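Local structure of carbonic anhydrase (Synechocystis sp., 5SWC) at residues Val63-Ile68 with Leu76-Asn81. The protein catalyses the zinc-dependent, reversible hydration of carbon dioxide and supplies CO2 to RuBisCO inside the carboxysome. Numbering follows the deposited sequence.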
ATOM      1  N   VAL A  63      23.021 -13.760 -18.665  1.00 13.25           N
ATOM      2  CA  VAL A  63      23.201 -12.380 -19.086  1.00 13.40           C
ATOM      3  C   VAL A  63      24.288 -11.712 -18.259  1.00 14.06           C
ATOM      4  O   VAL A  63      24.271 -11.749 -17.014  1.00 14.60           O
ATOM      5  CB  VAL A  63      21.865 -11.596 -18.904  1.00 15.30           C
ATOM      6  CG1 VAL A  63      22.066 -10.133 -19.294  1.00 20.02           C
ATOM      7  CG2 VAL A  63      20.745 -12.240 -19.681  1.00 15.72           C
ATOM      8  N   ASP A  64      25.277 -11.119 -18.926  1.00 15.30           N
ATOM      9  CA  ASP A  64      26.342 -10.378 -18.239  1.00 17.12           C
ATOM     10  C   ASP A  64      26.521  -9.051 -18.998  1.00 17.58           C
ATOM     11  O   ASP A  64      27.131  -9.036 -20.067  1.00 16.28           O
ATOM     12  CB  ASP A  64      27.621 -11.187 -18.188  1.00 18.34           C
ATOM     13  CG  ASP A  64      28.789 -10.419 -17.483  1.00 20.40           C
ATOM     14  OD1 ASP A  64      28.721  -9.176 -17.397  1.00 22.10           O
ATOM     15  OD2 ASP A  64      29.766 -11.085 -17.075  1.00 24.21           O
ATOM     16  N   PRO A  65      25.978  -7.944 -18.497  1.00 13.92           N
ATOM     17  CA  PRO A  65      25.961  -6.713 -19.283  1.00 14.91           C
ATOM     18  C   PRO A  65      27.349  -6.194 -19.580  1.00 14.36           C
ATOM     19  O   PRO A  65      27.591  -5.654 -20.669  1.00 15.51           O
ATOM     20  CB  PRO A  65      25.200  -5.710 -18.409  1.00 20.30           C
ATOM     21  CG  PRO A  65      24.814  -6.426 -17.250  1.00 21.28           C
ATOM     22  CD  PRO A  65      25.219  -7.818 -17.243  1.00 17.83           C
ATOM     23  N   ASN A  66      28.283  -6.305 -18.644  1.00 13.68           N
ATOM     24  CA  ASN A  66      29.618  -5.846 -18.927  0.60 13.98           C
ATOM     25  C   ASN A  66      30.336  -6.681 -19.969  1.00 14.73           C
ATOM     26  O   ASN A  66      31.102  -6.169 -20.778  1.00 16.91           O
ATOM     27  CB  ASN A  66      30.426  -5.742 -17.639  0.60 16.93           C
ATOM     28  CG  ASN A  66      29.955  -4.571 -16.766  0.60 13.60           C
ATOM     29  OD1 ASN A  66      30.262  -3.419 -17.053  0.60 18.74           O
ATOM     30  ND2 ASN A  66      29.250  -4.875 -15.686  0.60 14.99           N
ATOM     31  N   LEU A  67      30.060  -7.973 -19.970  1.00 15.01           N
ATOM     32  CA  LEU A  67      30.646  -8.867 -20.969  1.00 14.57           C
ATOM     33  C   LEU A  67      30.077  -8.572 -22.341  1.00 13.64           C
ATOM     34  O   LEU A  67      30.839  -8.431 -23.307  1.00 14.34           O
ATOM     35  CB  LEU A  67      30.361 -10.311 -20.585  1.00 17.53           C
ATOM     36  CG  LEU A  67      30.776 -11.375 -21.635  1.00 17.70           C
ATOM     37  CD1 LEU A  67      32.254 -11.471 -21.787  1.00 21.62           C
ATOM     38  CD2 LEU A  67      30.145 -12.706 -21.272  1.00 20.56           C
ATOM     39  N   ILE A  68      28.757  -8.477 -22.458  1.00 13.67           N
ATOM     40  CA  ILE A  68      28.171  -8.348 -23.786  0.51 15.01           C
ATOM     41  C   ILE A  68      28.486  -7.003 -24.419  1.00 15.61           C
ATOM     42  O   ILE A  68      28.481  -6.898 -25.643  1.00 16.22           O
ATOM     43  CB  ILE A  68      26.657  -8.654 -23.813  0.51 22.62           C
ATOM     44  CG1 ILE A  68      25.869  -7.609 -23.067  0.51 12.99           C
ATOM     45  CG2 ILE A  68      26.387 -10.035 -23.225  0.51 18.05           C
ATOM     46  CD1 ILE A  68      24.370  -7.889 -23.129  0.51 17.68           C
ATOM     47  N   LEU A  76      28.945   1.035 -16.309  1.00 13.86           N
ATOM     48  CA  LEU A  76      27.511   0.684 -16.297  1.00 13.13           C
ATOM     49  C   LEU A  76      27.004   0.616 -14.884  1.00 13.11           C
ATOM     50  O   LEU A  76      27.495  -0.188 -14.075  1.00 13.29           O
ATOM     51  CB  LEU A  76      27.282  -0.690 -16.935  1.00 13.51           C
ATOM     52  CG  LEU A  76      27.782  -0.889 -18.377  1.00 14.64           C
ATOM     53  CD1 LEU A  76      27.309  -2.256 -18.866  1.00 15.89           C
ATOM     54  CD2 LEU A  76      27.296   0.198 -19.307  1.00 17.05           C
ATOM     55  N   PHE A  77      26.005   1.440 -14.586  1.00 11.91           N
ATOM     56  CA  PHE A  77      25.258   1.341 -13.315  1.00 10.88           C
ATOM     57  C   PHE A  77      24.109   0.394 -13.629  1.00 11.16           C
ATOM     58  O   PHE A  77      23.366   0.645 -14.585  1.00 12.98           O
ATOM     59  CB  PHE A  77      24.766   2.722 -12.925  1.00 11.77           C
ATOM     60  CG  PHE A  77      24.050   2.794 -11.614  1.00 12.87           C
ATOM     61  CD1 PHE A  77      24.716   3.131 -10.452  1.00 13.97           C
ATOM     62  CD2 PHE A  77      22.672   2.588 -11.545  1.00 14.74           C
ATOM     63  CE1 PHE A  77      24.022   3.226  -9.243  1.00 16.34           C
ATOM     64  CE2 PHE A  77      21.982   2.717 -10.294  1.00 13.69           C
ATOM     65  CZ  PHE A  77      22.662   3.035  -9.202  1.00 14.96           C
ATOM     66  N   VAL A  78      23.950  -0.688 -12.891  1.00 11.58           N
ATOM     67  CA  VAL A  78      23.144  -1.819 -13.345  1.00 10.98           C
ATOM     68  C   VAL A  78      22.013  -2.145 -12.363  1.00 11.27           C
ATOM     69  O   VAL A  78      22.255  -2.306 -11.155  1.00 12.52           O
ATOM     70  CB  VAL A  78      24.002  -3.064 -13.555  1.00 11.96           C
ATOM     71  CG1 VAL A  78      23.152  -4.219 -13.992  1.00 13.61           C
ATOM     72  CG2 VAL A  78      25.100  -2.790 -14.592  1.00 13.67           C
ATOM     73  N   ILE A  79      20.794  -2.275 -12.865  1.00 10.36           N
ATOM     74  CA  ILE A  79      19.650  -2.804 -12.149  1.00 10.23           C
ATOM     75  C   ILE A  79      19.362  -4.180 -12.686  1.00 10.99           C
ATOM     76  O   ILE A  79      19.260  -4.326 -13.908  1.00 11.17           O
ATOM     77  CB  ILE A  79      18.424  -1.897 -12.355  1.00 11.73           C
ATOM     78  CG1 ILE A  79      18.644  -0.526 -11.691  1.00 11.60           C
ATOM     79  CG2 ILE A  79      17.153  -2.577 -11.900  1.00 15.09           C
ATOM     80  CD1 ILE A  79      17.576   0.500 -12.016  1.00 12.57           C
ATOM     81  N   ARG A  80      19.235  -5.194 -11.826  1.00  9.53           N
ATOM     82  CA  ARG A  80      18.838  -6.515 -12.291  1.00  9.29           C
ATOM     83  C   ARG A  80      17.761  -7.113 -11.450  1.00  9.80           C
ATOM     84  O   ARG A  80      17.868  -7.146 -10.222  1.00 11.19           O
ATOM     85  CB  ARG A  80      20.035  -7.495 -12.277  1.00 11.22           C
ATOM     86  CG  ARG A  80      21.168  -7.016 -13.160  1.00 12.42           C
ATOM     87  CD  ARG A  80      22.340  -7.961 -13.299  1.00 11.79           C
ATOM     88  NE  ARG A  80      21.955  -9.154 -14.032  1.00 11.73           N
ATOM     89  CZ  ARG A  80      22.791 -10.142 -14.358  1.00 11.93           C
ATOM     90  NH1 ARG A  80      24.084 -10.078 -14.081  1.00 12.90           N
ATOM     91  NH2 ARG A  80      22.292 -11.216 -14.952  1.00 13.16           N
ATOM     92  N   ASN A  81      16.703  -7.562 -12.112  1.00  9.99           N
ATOM     93  CA  ASN A  81      15.580  -8.255 -11.496  1.00  9.97           C
ATOM     94  C   ASN A  81      15.050  -9.300 -12.453  1.00 10.65           C
ATOM     95  O   ASN A  81      15.541  -9.386 -13.604  1.00 11.29           O
ATOM     96  CB  ASN A  81      14.501  -7.264 -11.029  1.00 10.57           C
ATOM     97  CG  ASN A  81      13.923  -6.476 -12.153  1.00 10.82           C
ATOM     98  OD1 ASN A  81      13.697  -6.981 -13.227  1.00 11.73           O
ATOM     99  ND2 ASN A  81      13.668  -5.220 -11.905  1.00 11.54           N
TER
HETATM  100  O   HOH W   1      30.702  -1.233 -15.919  1.00 17.90           O
HETATM  101  O   HOH W   2      28.350  -3.042 -13.548  1.00 19.03           O
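R80 and L76, near opposite ends of the strand 76-81, meet the start of the short helix 65-69 in a beta-alpha-beta unit of the beta-class carbonic anhydrase fold: strand 53-58, the helix, then strand 76-81. The direction from V63 to N66 is 159° from that of L76 to R80, close to antiparallel. R80 can be followed from its base. CB directs the chain toward 63-68, with CG anti to the carbonyl carbon; the side chain touches C57 of strand 53-58 and stays extended as far as CG-CD, where a bend (chi3 68°) swings NE and the guanidinium round toward V63 and P65. NE is hydrogen-bonded outside the two segments. CZ and NH1 each lie 3.4 Å from V63 O, which approaches the group obliquely and comes to 2.9 Å from NH2, while P65 CD lies over one face, 4.0 Å from NH1. NH2 also hydrogen-bonds C58 O, the backbone of a zinc ligand, and the V63 side chain packs near H117, another ligand, so the arginine probably helps link the loop before the helix to the zinc-ligand segment. With an alanine here, C58 O would probably lose this donor and a gap is likely to open beside the P65 ring. Farther down the strand the pyrrolidine supplies apolar contact: P65 CG is 4.3 Å from V78 CG1, and P65 CB is 4.1 Å from L76 CD1. On the helix side, D64 is the N-cap; its OD1 accepts from L67 N at 3.1 Å, met 72° out of the carboxylate plane. D64 and N66 also pack against N66 and D64 of the second subunit. At the L76 end, L76 N donates to one water; in the N66 conformer given, another lies 3.0 Å from both N66 ND2, which donates to it, and L76 O.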